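Local coordinates for Ras GTPase-activating-like protein IQGAP2 (Homo sapiens, PDB 5CJP) that probably binds GTP-loaded small GTPases through a helical GAP-related domain, apparently shielding the bound nucleotide rather than speeding its hydrolysis, at residues L232-Y237 with Q302-Y307; P133-K138 with Q263-G268; V243-D246 with I250-M253. All coordinates share one frame; numbering follows the deposited sequence.

The three contacts illustrate how a helical GAP-related domain is held together at different depths. Along the chain the segments run 133-138, 232-237, 243-246, 250-253, 263-268 and 302-307, so contacts 1 and 2 interleave and contact 3 lies within the span of both. Helix 222-243 supplies one side of contact 1 and ends in contact 3; helix 261-278 meets helix 133-139 in contact 2, and its Leu-274 packs on both rings of contact 1. Centres lie about 25 Å (1 and 2), 21 Å (1 and 3) and 20 Å (2 and 3) apart. Contacts 2 and 3 touch, chiefly through the Arg-264 to Asp-246 salt bridge. Helix 261-278 thus probably ties all three into one helical unit beside the partner protein.

Contact 1: L232-Y237 with Q302-Y307; sequences LLYYRY and QEFRKY
The rings of Tyr-234 and Phe-304 are the pair that touch between 232-237, on helix 222-243, and 302-307, on helix 294-311. One residue earlier, Leu-233 also points at the partner segment, but its CD1 stays 4.8 Å from CE2 of Tyr-307. Tyr-234 comes next. Its CG is anti to the backbone N (chi1 -166°), which swings the ring toward the second helix and lays one face before Phe-304. CZ of Phe-304 sits over the rim of that face, 4.0 Å from Tyr-234 CD1. The planes are inclined at 49° and the ring centres stand 5.1 Å apart, so the pair is neither stacked nor edge-to-face. Leu-274 of helix 261-278 touches both rings. The hydroxyl of Tyr-234 finds a weak hydrogen bond on its own helix, at Asn-239. Tyr-235, the following residue, serves another partner: its ring stacks on an aromatic side chain of the second protein. At Tyr-237 the backbone N bonds Leu-232 O at 3.0 Å, closing a pi-type turn within the helix. Between the Tyr-234 and Phe-304 rings the contact is apolar and buried, consistent with cohesion by dispersion and burial of carbon surface; the Arg-305 to Asp-223 salt bridge adds a charged tie between the same helices.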
loop_
_atom_site.group_PDB
_atom_site.type_symbol
_atom_site.label_atom_id
_atom_site.label_comp_id
_atom_site.label_asym_id
_atom_site.label_seq_id
_atom_site.Cartn_x
_atom_site.Cartn_y
_atom_site.Cartn_z
ATOM N N LEU E 232 -13.924 -0.089 -33.001
ATOM C CA LEU E 232 -12.913 0.227 -31.998
ATOM C C LEU E 232 -13.345 1.369 -31.086
ATOM O O LEU E 232 -13.364 1.231 -29.866
ATOM C CB LEU E 232 -11.595 0.617 -32.679
ATOM C CG LEU E 232 -10.522 1.298 -31.806
ATOM C CD1 LEU E 232 -10.062 0.359 -30.678
ATOM C CD2 LEU E 232 -9.342 1.692 -32.685
ATOM N N LEU E 233 -13.691 2.495 -31.695
ATOM C CA LEU E 233 -14.079 3.689 -30.956
ATOM C C LEU E 233 -15.402 3.591 -30.235
ATOM O O LEU E 233 -15.536 4.082 -29.112
ATOM C CB LEU E 233 -14.106 4.887 -31.895
ATOM C CG LEU E 233 -12.774 5.192 -32.567
ATOM C CD1 LEU E 233 -12.928 6.441 -33.400
ATOM C CD2 LEU E 233 -11.681 5.382 -31.512
ATOM N N TYR E 234 -16.380 2.955 -30.867
ATOM C CA TYR E 234 -17.681 2.848 -30.248
ATOM C C TYR E 234 -18.026 1.556 -29.522
ATOM O O TYR E 234 -18.144 1.546 -28.302
ATOM C CB TYR E 234 -18.804 3.159 -31.256
ATOM C CG TYR E 234 -20.101 3.365 -30.529
ATOM C CD1 TYR E 234 -20.272 4.464 -29.697
ATOM C CD2 TYR E 234 -21.066 2.364 -30.494
ATOM C CE1 TYR E 234 -21.362 4.554 -28.819
ATOM C CE2 TYR E 234 -22.155 2.444 -29.621
ATOM C CZ TYR E 234 -22.287 3.538 -28.783
ATOM O OH TYR E 234 -23.305 3.580 -27.863
ATOM N N TYR E 235 -18.218 0.471 -30.259
ATOM C CA TYR E 235 -18.612 -0.790 -29.635
ATOM C C TYR E 235 -17.623 -1.295 -28.600
ATOM O O TYR E 235 -18.000 -1.859 -27.587
ATOM C CB TYR E 235 -18.811 -1.876 -30.698
ATOM C CG TYR E 235 -19.406 -3.153 -30.150
ATOM C CD1 TYR E 235 -20.756 -3.228 -29.826
ATOM C CD2 TYR E 235 -18.611 -4.273 -29.920
ATOM C CE1 TYR E 235 -21.304 -4.373 -29.292
ATOM C CE2 TYR E 235 -19.143 -5.435 -29.382
ATOM C CZ TYR E 235 -20.494 -5.483 -29.069
ATOM O OH TYR E 235 -21.037 -6.633 -28.529
ATOM N N ARG E 236 -16.344 -1.086 -28.863
ATOM C CA ARG E 236 -15.309 -1.552 -27.973
ATOM C C ARG E 236 -14.902 -0.554 -26.882
ATOM O O ARG E 236 -14.825 -0.916 -25.703
ATOM C CB ARG E 236 -14.098 -1.971 -28.816
ATOM C CG ARG E 236 -13.856 -3.482 -28.853
ATOM C CD ARG E 236 -13.361 -3.908 -27.463
ATOM N NE ARG E 236 -12.655 -5.191 -27.384
ATOM C CZ ARG E 236 -11.913 -5.721 -28.349
ATOM N NH1 ARG E 236 -11.771 -5.111 -29.518
ATOM N NH2 ARG E 236 -11.266 -6.851 -28.118
ATOM N N TYR E 237 -14.679 0.705 -27.257
ATOM C CA TYR E 237 -14.236 1.709 -26.298
ATOM C C TYR E 237 -15.257 2.325 -25.349
ATOM O O TYR E 237 -15.114 2.223 -24.135
ATOM C CB TYR E 237 -13.501 2.829 -27.040
ATOM C CG TYR E 237 -12.978 3.937 -26.149
ATOM C CD1 TYR E 237 -12.152 3.651 -25.048
ATOM C CD2 TYR E 237 -13.278 5.280 -26.425
ATOM C CE1 TYR E 237 -11.638 4.671 -24.251
ATOM C CE2 TYR E 237 -12.766 6.315 -25.631
ATOM C CZ TYR E 237 -11.948 6.005 -24.546
ATOM O OH TYR E 237 -11.439 7.024 -23.751
ATOM N N GLN E 302 -25.085 8.734 -40.017
ATOM C CA GLN E 302 -24.391 9.776 -40.750
ATOM C C GLN E 302 -23.545 10.638 -39.821
ATOM O O GLN E 302 -22.482 11.127 -40.210
ATOM C CB GLN E 302 -25.391 10.653 -41.519
ATOM C CG GLN E 302 -26.022 9.977 -42.736
ATOM C CD GLN E 302 -24.981 9.384 -43.657
ATOM O OE1 GLN E 302 -23.942 9.993 -43.901
ATOM N NE2 GLN E 302 -25.253 8.193 -44.177
ATOM N N GLU E 303 -24.010 10.838 -38.596
ATOM C CA GLU E 303 -23.243 11.627 -37.636
ATOM C C GLU E 303 -22.041 10.802 -37.177
ATOM O O GLU E 303 -20.920 11.299 -37.130
ATOM C CB GLU E 303 -24.102 12.010 -36.428
ATOM C CG GLU E 303 -25.208 12.984 -36.739
ATOM C CD GLU E 303 -25.924 13.464 -35.491
ATOM O OE1 GLU E 303 -25.266 14.072 -34.614
ATOM O OE2 GLU E 303 -27.149 13.236 -35.384
ATOM N N PHE E 304 -22.288 9.536 -36.851
ATOM C CA PHE E 304 -21.233 8.631 -36.418
ATOM C C PHE E 304 -20.172 8.494 -37.498
ATOM O O PHE E 304 -18.969 8.591 -37.225
ATOM C CB PHE E 304 -21.818 7.261 -36.118
ATOM C CG PHE E 304 -22.156 7.053 -34.684
ATOM C CD1 PHE E 304 -23.259 6.284 -34.320
ATOM C CD2 PHE E 304 -21.342 7.573 -33.685
ATOM C CE1 PHE E 304 -23.545 6.030 -32.974
ATOM C CE2 PHE E 304 -21.624 7.326 -32.338
ATOM C CZ PHE E 304 -22.726 6.552 -31.982
ATOM N N ARG E 305 -20.627 8.271 -38.726
ATOM C CA ARG E 305 -19.734 8.113 -39.863
ATOM C C ARG E 305 -18.803 9.310 -39.991
ATOM O O ARG E 305 -17.610 9.159 -40.248
ATOM C CB ARG E 305 -20.548 7.951 -41.146
ATOM C CG ARG E 305 -19.710 7.679 -42.372
ATOM C CD ARG E 305 -19.781 8.831 -43.383
ATOM N NE ARG E 305 -18.866 8.615 -44.509
ATOM C CZ ARG E 305 -18.882 7.543 -45.301
ATOM N NH1 ARG E 305 -19.771 6.577 -45.104
ATOM N NH2 ARG E 305 -17.981 7.428 -46.266
ATOM N N LYS E 306 -19.353 10.503 -39.799
ATOM C CA LYS E 306 -18.562 11.730 -39.892
ATOM C C LYS E 306 -17.535 11.808 -38.754
ATOM O O LYS E 306 -16.404 12.260 -38.944
ATOM C CB LYS E 306 -19.490 12.950 -39.842
ATOM C CG LYS E 306 -18.766 14.273 -39.913
ATOM C CD LYS E 306 -19.719 15.436 -39.802
ATOM C CE LYS E 306 -18.975 16.754 -39.862
ATOM N NZ LYS E 306 -19.920 17.898 -39.764
ATOM N N TYR E 307 -17.961 11.360 -37.578
ATOM C CA TYR E 307 -17.166 11.331 -36.356
ATOM C C TYR E 307 -15.967 10.397 -36.499
ATOM O O TYR E 307 -14.822 10.798 -36.287
ATOM C CB TYR E 307 -18.076 10.855 -35.228
ATOM C CG TYR E 307 -17.431 10.663 -33.886
ATOM C CD1 TYR E 307 -17.090 11.748 -33.092
ATOM C CD2 TYR E 307 -17.227 9.382 -33.381
ATOM C CE1 TYR E 307 -16.569 11.561 -31.814
ATOM C CE2 TYR E 307 -16.705 9.185 -32.105
ATOM C CZ TYR E 307 -16.384 10.273 -31.326
ATOM O OH TYR E 307 -15.903 10.080 -30.057
#

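Contact 2: P133-K138 with Q263-G268; sequences PVEVYK and QRRNLG
A salt bridge at the surface, between Glu-135 on the short helix 133-139 and Arg-265 on helix 261-278, links two elements of the GAP-type helical domain. The helices themselves stay well apart, the closest CA pair being that of Glu-135 and Arg-265 at 11.8 Å, and the two long side chains bridge the interval from opposite directions. Glu-135 runs extended beyond CG. Arg-265 leaves its helix with CG anti to the backbone N (chi1 -167°) and bends at chi3, which presents a face of the guanidinium to the carboxylate. OE2 of Glu-135 lies over that face, 3.6 Å from Arg-265 NH1 and 3.9 Å from Arg-265 NH2. The two planes stand nearly perpendicular, at 89°, and no N-H is directed at the oxygen; the attraction is one of charge and lacks the grip of a hydrogen bond.

Glu-135 belongs to the opening turn of its helix, where Pro-133 can stand because no earlier carbonyl asks for its missing N-H; Pro-133 O accepts the first backbone bond within the segment, from Tyr-137 N. Just ahead of that turn, Asn-132 ND2 hydrogen-bonds Glu-135 OE1, which would help to fix the rotation of the carboxylate. Were Glu-135 replaced by an alanine, the Arg-265 guanidinium would probably lose its opposite charge on this side and the Asn-132 amide a side-chain acceptor. Arg-265 also touches Asn-130 and an apolar side chain of the second protein. Its neighbour Arg-264 takes another course, toward Asp-246 and the end of helix 222-243, while Leu-267, further along the same helix, packs on Ile-122 of helix 111-123.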
loop_
_atom_site.group_PDB
_atom_site.type_symbol
_atom_site.label_atom_id
_atom_site.label_comp_id
_atom_site.label_asym_id
_atom_site.label_seq_id
_atom_site.Cartn_x
_atom_site.Cartn_y
_atom_site.Cartn_z
ATOM N N PRO E 133 -42.194 -6.208 -26.572
ATOM C CA PRO E 133 -43.646 -6.375 -26.481
ATOM C C PRO E 133 -44.100 -7.422 -25.469
ATOM O O PRO E 133 -44.795 -7.083 -24.515
ATOM C CB PRO E 133 -44.033 -6.737 -27.908
ATOM C CG PRO E 133 -43.075 -5.918 -28.706
ATOM C CD PRO E 133 -41.763 -6.167 -27.979
ATOM N N VAL E 134 -43.711 -8.684 -25.670
ATOM C CA VAL E 134 -44.120 -9.746 -24.744
ATOM C C VAL E 134 -43.767 -9.424 -23.302
ATOM O O VAL E 134 -44.503 -9.787 -22.377
ATOM C CB VAL E 134 -43.497 -11.132 -25.094
ATOM C CG1 VAL E 134 -44.092 -11.668 -26.383
ATOM C CG2 VAL E 134 -41.990 -11.019 -25.220
ATOM N N GLU E 135 -42.638 -8.751 -23.104
ATOM C CA GLU E 135 -42.217 -8.373 -21.762
ATOM C C GLU E 135 -43.097 -7.248 -21.250
ATOM O O GLU E 135 -43.416 -7.190 -20.065
ATOM C CB GLU E 135 -40.751 -7.933 -21.752
ATOM C CG GLU E 135 -39.779 -9.062 -21.454
ATOM C CD GLU E 135 -38.347 -8.589 -21.267
ATOM O OE1 GLU E 135 -37.706 -8.206 -22.269
ATOM O OE2 GLU E 135 -37.863 -8.598 -20.111
ATOM N N VAL E 136 -43.491 -6.352 -22.146
ATOM C CA VAL E 136 -44.352 -5.248 -21.751
ATOM C C VAL E 136 -45.732 -5.823 -21.489
ATOM O O VAL E 136 -46.340 -5.556 -20.455
ATOM C CB VAL E 136 -44.468 -4.170 -22.860
ATOM C CG1 VAL E 136 -45.254 -2.966 -22.333
ATOM C CG2 VAL E 136 -43.083 -3.753 -23.326
ATOM N N TYR E 137 -46.216 -6.619 -22.436
ATOM C CA TYR E 137 -47.527 -7.235 -22.319
ATOM C C TYR E 137 -47.648 -7.926 -20.982
ATOM O O TYR E 137 -48.572 -7.670 -20.211
ATOM C CB TYR E 137 -47.745 -8.268 -23.425
ATOM C CG TYR E 137 -48.952 -9.142 -23.167
ATOM C CD1 TYR E 137 -50.240 -8.683 -23.429
ATOM C CD2 TYR E 137 -48.805 -10.406 -22.597
ATOM C CE1 TYR E 137 -51.355 -9.458 -23.126
ATOM C CE2 TYR E 137 -49.911 -11.187 -22.290
ATOM C CZ TYR E 137 -51.184 -10.709 -22.554
ATOM O OH TYR E 137 -52.280 -11.481 -22.236
ATOM N N LYS E 138 -46.702 -8.813 -20.713
ATOM C CA LYS E 138 -46.711 -9.549 -19.472
ATOM C C LYS E 138 -46.550 -8.613 -18.277
ATOM O O LYS E 138 -46.917 -8.953 -17.153
ATOM C CB LYS E 138 -45.609 -10.610 -19.486
ATOM C CG LYS E 138 -45.634 -11.495 -18.263
ATOM C CD LYS E 138 -44.770 -12.716 -18.403
ATOM C CE LYS E 138 -45.448 -13.799 -19.196
ATOM N NZ LYS E 138 -44.683 -15.052 -19.011
ATOM N N GLN E 263 -32.645 0.281 -14.714
ATOM C CA GLN E 263 -31.598 1.202 -15.129
ATOM C C GLN E 263 -30.719 0.490 -16.146
ATOM O O GLN E 263 -30.260 1.096 -17.117
ATOM C CB GLN E 263 -30.786 1.657 -13.912
ATOM C CG GLN E 263 -31.638 2.346 -12.846
ATOM C CD GLN E 263 -30.865 2.700 -11.586
ATOM O OE1 GLN E 263 -30.241 1.840 -10.962
ATOM N NE2 GLN E 263 -30.914 3.972 -11.198
ATOM N N ARG E 264 -30.501 -0.806 -15.931
ATOM C CA ARG E 264 -29.707 -1.617 -16.850
ATOM C C ARG E 264 -30.376 -1.682 -18.212
ATOM O O ARG E 264 -29.741 -1.448 -19.247
ATOM C CB ARG E 264 -29.579 -3.045 -16.335
ATOM C CG ARG E 264 -28.266 -3.339 -15.691
ATOM C CD ARG E 264 -27.137 -3.351 -16.701
ATOM N NE ARG E 264 -25.926 -2.811 -16.085
ATOM C CZ ARG E 264 -25.464 -3.180 -14.895
ATOM N NH1 ARG E 264 -26.109 -4.095 -14.189
ATOM N NH2 ARG E 264 -24.370 -2.621 -14.406
ATOM N N ARG E 265 -31.659 -2.030 -18.192
ATOM C CA ARG E 265 -32.452 -2.149 -19.407
ATOM C C ARG E 265 -32.524 -0.807 -20.148
ATOM O O ARG E 265 -32.616 -0.775 -21.380
ATOM C CB ARG E 265 -33.852 -2.656 -19.058
ATOM C CG ARG E 265 -34.663 -3.120 -20.249
ATOM C CD ARG E 265 -36.040 -3.528 -19.793
ATOM N NE ARG E 265 -35.968 -4.494 -18.702
ATOM C CZ ARG E 265 -35.567 -5.755 -18.850
ATOM N NH1 ARG E 265 -35.205 -6.201 -20.047
ATOM N NH2 ARG E 265 -35.525 -6.566 -17.801
ATOM N N ASN E 266 -32.469 0.288 -19.393
ATOM C CA ASN E 266 -32.508 1.617 -19.992
ATOM C C ASN E 266 -31.179 1.912 -20.681
ATOM O O ASN E 266 -31.150 2.205 -21.876
ATOM C CB ASN E 266 -32.803 2.688 -18.931
ATOM C CG ASN E 266 -34.292 2.774 -18.573
ATOM O OD1 ASN E 266 -34.674 3.500 -17.656
ATOM N ND2 ASN E 266 -35.129 2.041 -19.297
ATOM N N LEU E 267 -30.079 1.827 -19.938
ATOM C CA LEU E 267 -28.759 2.078 -20.513
ATOM C C LEU E 267 -28.489 1.108 -21.648
ATOM O O LEU E 267 -27.975 1.492 -22.702
ATOM C CB LEU E 267 -27.679 1.934 -19.452
ATOM C CG LEU E 267 -27.747 3.039 -18.415
ATOM C CD1 LEU E 267 -26.941 2.634 -17.203
ATOM C CD2 LEU E 267 -27.244 4.359 -19.029
ATOM N N GLY E 268 -28.852 -0.150 -21.413
ATOM C CA GLY E 268 -28.673 -1.182 -22.414
ATOM C C GLY E 268 -29.443 -0.856 -23.673
ATOM O O GLY E 268 -28.945 -1.070 -24.779
#

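Contact 3: V243-D246 with I250-M253; sequences VAPD and IIDM
The peptide plane at the carbonyl of Pro-245 is engaged at its edge by Ile-250 and over one face by Ile-251. Ile-250 N donates to Pro-245 O at 2.8 Å from within the carbonyl plane; the bond is nearly straight at the hydrogen (168°) and meets the C=O at 147°. Over the face, CG1 of Ile-251 lies 4.1 Å from Pro-245 C. It is placed there by a chi1 of 61°, which sets CG1 between the backbone N and the carbonyl carbon. From this same side Ile-251 N sends a second bond to Pro-245 O, tilted out of the plane and weak at 3.4 Å. One oxygen thus takes two successive N-H groups. The first of these joins residue i+5 back to residue i, the hydrogen-bonding pattern of a pi-turn, and draws the irregular chain into a compact loop.

Side chains reinforce the closure. Pro-245 CB meets Ile-250 CB at 3.6 Å, and Ile-250 CG1 leans on Pro-245 CA. Farther out, Met-253 bends at chi2 and chi3 and brings its CE to within 3.8 Å of Asp-246 CB, an apolar lid over the aliphatic part of an acidic residue. The carboxylate itself leads away from this segment to Arg-264, whose NH2 forms a salt bridge with OD1.

In the fold, the loop begins where helix 222-243 ends: Val-243 still has helical geometry, and Ala-244 is the first residue to depart from it. Pro-245 packs on Val-118 of helix 111-123 and on Leu-267 of helix 261-278, while Ile-250 rests on Leu-114 and Ala-115, so the turn is seated between these two helices.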
loop_
_atom_site.group_PDB
_atom_site.type_symbol
_atom_site.label_atom_id
_atom_site.label_comp_id
_atom_site.label_asym_id
_atom_site.label_seq_id
_atom_site.Cartn_x
_atom_site.Cartn_y
_atom_site.Cartn_z
ATOM N N VAL E 243 -23.271 1.125 -21.003
ATOM C CA VAL E 243 -24.005 -0.011 -20.463
ATOM C C VAL E 243 -23.617 -0.368 -19.034
ATOM O O VAL E 243 -24.441 -0.851 -18.259
ATOM C CB VAL E 243 -23.799 -1.243 -21.354
ATOM C CG1 VAL E 243 -24.231 -2.511 -20.621
ATOM C CG2 VAL E 243 -24.590 -1.077 -22.633
ATOM N N ALA E 244 -22.360 -0.148 -18.681
ATOM C CA ALA E 244 -21.918 -0.462 -17.329
ATOM C C ALA E 244 -21.105 0.668 -16.726
ATOM O O ALA E 244 -19.911 0.525 -16.511
ATOM C CB ALA E 244 -21.101 -1.750 -17.326
ATOM N N PRO E 245 -21.746 1.813 -16.452
ATOM C CA PRO E 245 -21.023 2.939 -15.863
ATOM C C PRO E 245 -20.519 2.612 -14.469
ATOM O O PRO E 245 -19.597 3.249 -13.974
ATOM C CB PRO E 245 -22.063 4.058 -15.863
ATOM C CG PRO E 245 -23.360 3.324 -15.791
ATOM C CD PRO E 245 -23.142 2.187 -16.739
ATOM N N ASP E 246 -21.126 1.619 -13.833
ATOM C CA ASP E 246 -20.729 1.213 -12.488
ATOM C C ASP E 246 -19.480 0.362 -12.557
ATOM O O ASP E 246 -18.656 0.371 -11.641
ATOM C CB ASP E 246 -21.859 0.427 -11.830
ATOM C CG ASP E 246 -22.356 -0.716 -12.701
ATOM O OD1 ASP E 246 -22.380 -0.570 -13.944
ATOM O OD2 ASP E 246 -22.746 -1.763 -12.143
ATOM N N ILE E 250 -17.721 5.252 -14.330
ATOM C CA ILE E 250 -18.190 6.473 -14.978
ATOM C C ILE E 250 -18.926 7.252 -13.900
ATOM O O ILE E 250 -18.930 8.488 -13.897
ATOM C CB ILE E 250 -19.169 6.165 -16.122
ATOM C CG1 ILE E 250 -18.459 5.315 -17.172
ATOM C CG2 ILE E 250 -19.717 7.458 -16.724
ATOM C CD1 ILE E 250 -17.258 5.957 -17.717
ATOM N N ILE E 251 -19.544 6.509 -12.983
ATOM C CA ILE E 251 -20.284 7.112 -11.882
ATOM C C ILE E 251 -19.839 6.517 -10.559
ATOM O O ILE E 251 -19.876 5.304 -10.351
ATOM C CB ILE E 251 -21.822 6.920 -12.010
ATOM C CG1 ILE E 251 -22.166 5.427 -11.999
ATOM C CG2 ILE E 251 -22.340 7.629 -13.264
ATOM C CD1 ILE E 251 -23.639 5.134 -11.868
ATOM N N ASP E 252 -19.393 7.396 -9.678
ATOM C CA ASP E 252 -18.927 7.013 -8.359
ATOM C C ASP E 252 -20.017 6.188 -7.676
ATOM O O ASP E 252 -21.172 6.604 -7.613
ATOM C CB ASP E 252 -18.586 8.301 -7.596
ATOM C CG ASP E 252 -18.570 8.120 -6.105
ATOM O OD1 ASP E 252 -19.630 7.783 -5.541
ATOM O OD2 ASP E 252 -17.500 8.337 -5.497
ATOM N N MET E 253 -19.652 5.007 -7.190
ATOM C CA MET E 253 -20.609 4.130 -6.527
ATOM C C MET E 253 -20.469 4.176 -5.011
ATOM O O MET E 253 -19.701 3.412 -4.425
ATOM C CB MET E 253 -20.440 2.691 -7.020
ATOM C CG MET E 253 -20.869 2.472 -8.468
ATOM S SD MET E 253 -22.649 2.769 -8.729
ATOM C CE MET E 253 -23.309 1.122 -8.426
#